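Local coordinates for protein vaginolysin (Gardnerella vaginalis, PDB 5IMY) that probably acts as a secreted toxin of the cholesterol-dependent cytolysin family, binding cholesterol in host membranes and lysing the cells, at residues Gly380-Asp385 / Arg468-Ser473. Sequence-based numbering, arbitrary orientation.
Sequences GYLTLD and RQRTIS
The ring of Tyr381 meets Arg468 along its CD2-CE2 edge: the carbonyl O of Arg468 lies in the ring plane, 3.6 Å from CD2, while NH1 of the guanidinium stands off that plane beside the same edge, 3.8 Å from CE2. The guanidinium is turned 44° from the ring, and CE2 lies near the guanidinium plane. The two side chains run side by side, pointing the same way, and the bend of Arg468 at chi2 and chi3 carries its charged end back to the tyrosine. On the same face of the sheet, OG1 of Thr383 donates a hydrogen bond to OE1 of Gln469, the donor tilted from the amide plane. Thr383 places OG1 anti to its carbonyl carbon (chi1 -72°), while its methyl CG2 packs against OG1 of Thr471 at 3.7 Å. Beta-branched threonines suit these extended backbones, and short polar groups suit this partly exposed face. Asp385, buried beside Ser473 on this face too, directs its carboxylate to Asn428 and Arg387.

Strands 363-389 and 469-475 run parallel here, in the C-terminal beta-sandwich domain of the cytolysin, although strand 426-433 flanks 380-385 antiparallel on its other edge. As parallel strands do, Tyr381 and Thr383 each donate to the residue before their partner and accept from the one after it: Arg468 and Arg470 for Tyr381, Arg470 and Ile472 for Thr383, whose N reaches Arg470 O at 2.7 Å. Asp385 N to Ile472 O continues the pattern.

The opposite face is the sandwich interior. CD1 of Leu382 touches CG of Arg470 (3.6 Å) and CD1 of Ile472 (4.1 Å), and both Leu382 and Ile472 pack on Ile442 of the facing sheet. Arg470 supplies aliphatic carbons to this apolar layer and directs its guanidinium away, toward a weak bond with Pro465 O.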
# COMPACT_ATOMS: atom_id res chain seq x y z
N GLY A 380 8.60 18.46 -6.98
CA GLY A 380 8.34 19.87 -7.20
C GLY A 380 9.31 20.75 -6.42
O GLY A 380 10.06 20.28 -5.55
N TYR A 381 9.27 22.04 -6.73
CA TYR A 381 10.20 23.01 -6.15
C TYR A 381 9.43 24.20 -5.59
O TYR A 381 8.45 24.66 -6.18
CB TYR A 381 11.21 23.50 -7.20
CG TYR A 381 12.08 22.40 -7.77
CD1 TYR A 381 13.33 22.13 -7.22
CD2 TYR A 381 11.67 21.65 -8.86
CE1 TYR A 381 14.13 21.13 -7.74
CE2 TYR A 381 12.47 20.64 -9.38
CZ TYR A 381 13.70 20.39 -8.81
OH TYR A 381 14.50 19.40 -9.32
N LEU A 382 9.89 24.70 -4.44
CA LEU A 382 9.36 25.90 -3.81
C LEU A 382 10.49 26.91 -3.66
O LEU A 382 11.52 26.59 -3.04
CB LEU A 382 8.73 25.60 -2.45
CG LEU A 382 8.42 26.82 -1.58
CD1 LEU A 382 7.38 27.71 -2.24
CD2 LEU A 382 7.95 26.40 -0.20
N THR A 383 10.30 28.11 -4.19
CA THR A 383 11.30 29.17 -4.14
C THR A 383 10.80 30.30 -3.27
O THR A 383 9.67 30.77 -3.44
CB THR A 383 11.62 29.68 -5.56
OG1 THR A 383 12.37 28.68 -6.27
CG2 THR A 383 12.41 30.99 -5.52
N LEU A 384 11.63 30.74 -2.33
CA LEU A 384 11.32 31.86 -1.45
C LEU A 384 12.27 33.01 -1.75
O LEU A 384 13.50 32.83 -1.74
CB LEU A 384 11.45 31.46 0.02
CG LEU A 384 10.88 30.10 0.44
CD1 LEU A 384 11.37 29.77 1.84
CD2 LEU A 384 9.36 30.09 0.39
N ASP A 385 11.72 34.19 -2.02
CA ASP A 385 12.51 35.39 -2.26
C ASP A 385 12.01 36.49 -1.33
O ASP A 385 10.89 36.98 -1.50
CB ASP A 385 12.42 35.83 -3.73
CG ASP A 385 13.50 36.82 -4.10
OD1 ASP A 385 14.61 36.74 -3.53
OD2 ASP A 385 13.25 37.68 -4.97
N ARG A 468 4.92 22.06 -10.40
CA ARG A 468 6.32 21.88 -10.75
C ARG A 468 7.18 22.98 -10.14
O ARG A 468 8.32 22.73 -9.75
CB ARG A 468 6.47 21.83 -12.27
CG ARG A 468 7.57 22.70 -12.89
CD ARG A 468 8.96 22.14 -12.65
NE ARG A 468 9.71 22.03 -13.90
CZ ARG A 468 11.03 21.89 -13.98
NH1 ARG A 468 11.77 21.87 -12.88
NH2 ARG A 468 11.61 21.79 -15.17
N GLN A 469 6.65 24.20 -10.06
CA GLN A 469 7.41 25.34 -9.54
C GLN A 469 6.46 26.31 -8.85
O GLN A 469 5.44 26.70 -9.43
CB GLN A 469 8.16 26.05 -10.67
CG GLN A 469 8.90 27.32 -10.24
CD GLN A 469 10.19 27.02 -9.49
OE1 GLN A 469 10.25 27.13 -8.26
NE2 GLN A 469 11.22 26.64 -10.22
N ARG A 470 6.81 26.69 -7.63
CA ARG A 470 6.10 27.71 -6.88
C ARG A 470 7.13 28.66 -6.29
O ARG A 470 8.08 28.22 -5.64
CB ARG A 470 5.24 27.09 -5.77
CG ARG A 470 4.73 28.06 -4.70
CD ARG A 470 3.22 28.17 -4.70
NE ARG A 470 2.56 26.87 -4.73
CZ ARG A 470 1.28 26.69 -5.03
NH1 ARG A 470 0.50 27.72 -5.32
NH2 ARG A 470 0.77 25.46 -5.03
N THR A 471 6.96 29.96 -6.54
CA THR A 471 7.85 30.97 -6.00
C THR A 471 7.03 32.08 -5.37
O THR A 471 6.09 32.60 -5.99
CB THR A 471 8.78 31.54 -7.09
OG1 THR A 471 9.37 32.77 -6.62
CG2 THR A 471 8.03 31.80 -8.37
N ILE A 472 7.37 32.43 -4.13
CA ILE A 472 6.63 33.40 -3.34
C ILE A 472 7.60 34.53 -3.01
O ILE A 472 8.52 34.36 -2.21
CB ILE A 472 6.05 32.78 -2.06
CG1 ILE A 472 5.29 31.49 -2.40
CG2 ILE A 472 5.14 33.78 -1.35
CD1 ILE A 472 4.80 30.73 -1.18
N SER A 473 7.38 35.69 -3.63
CA SER A 473 8.23 36.86 -3.42
C SER A 473 7.53 37.86 -2.52
O SER A 473 6.34 38.14 -2.70
CB SER A 473 8.59 37.52 -4.75
OG SER A 473 9.29 36.62 -5.60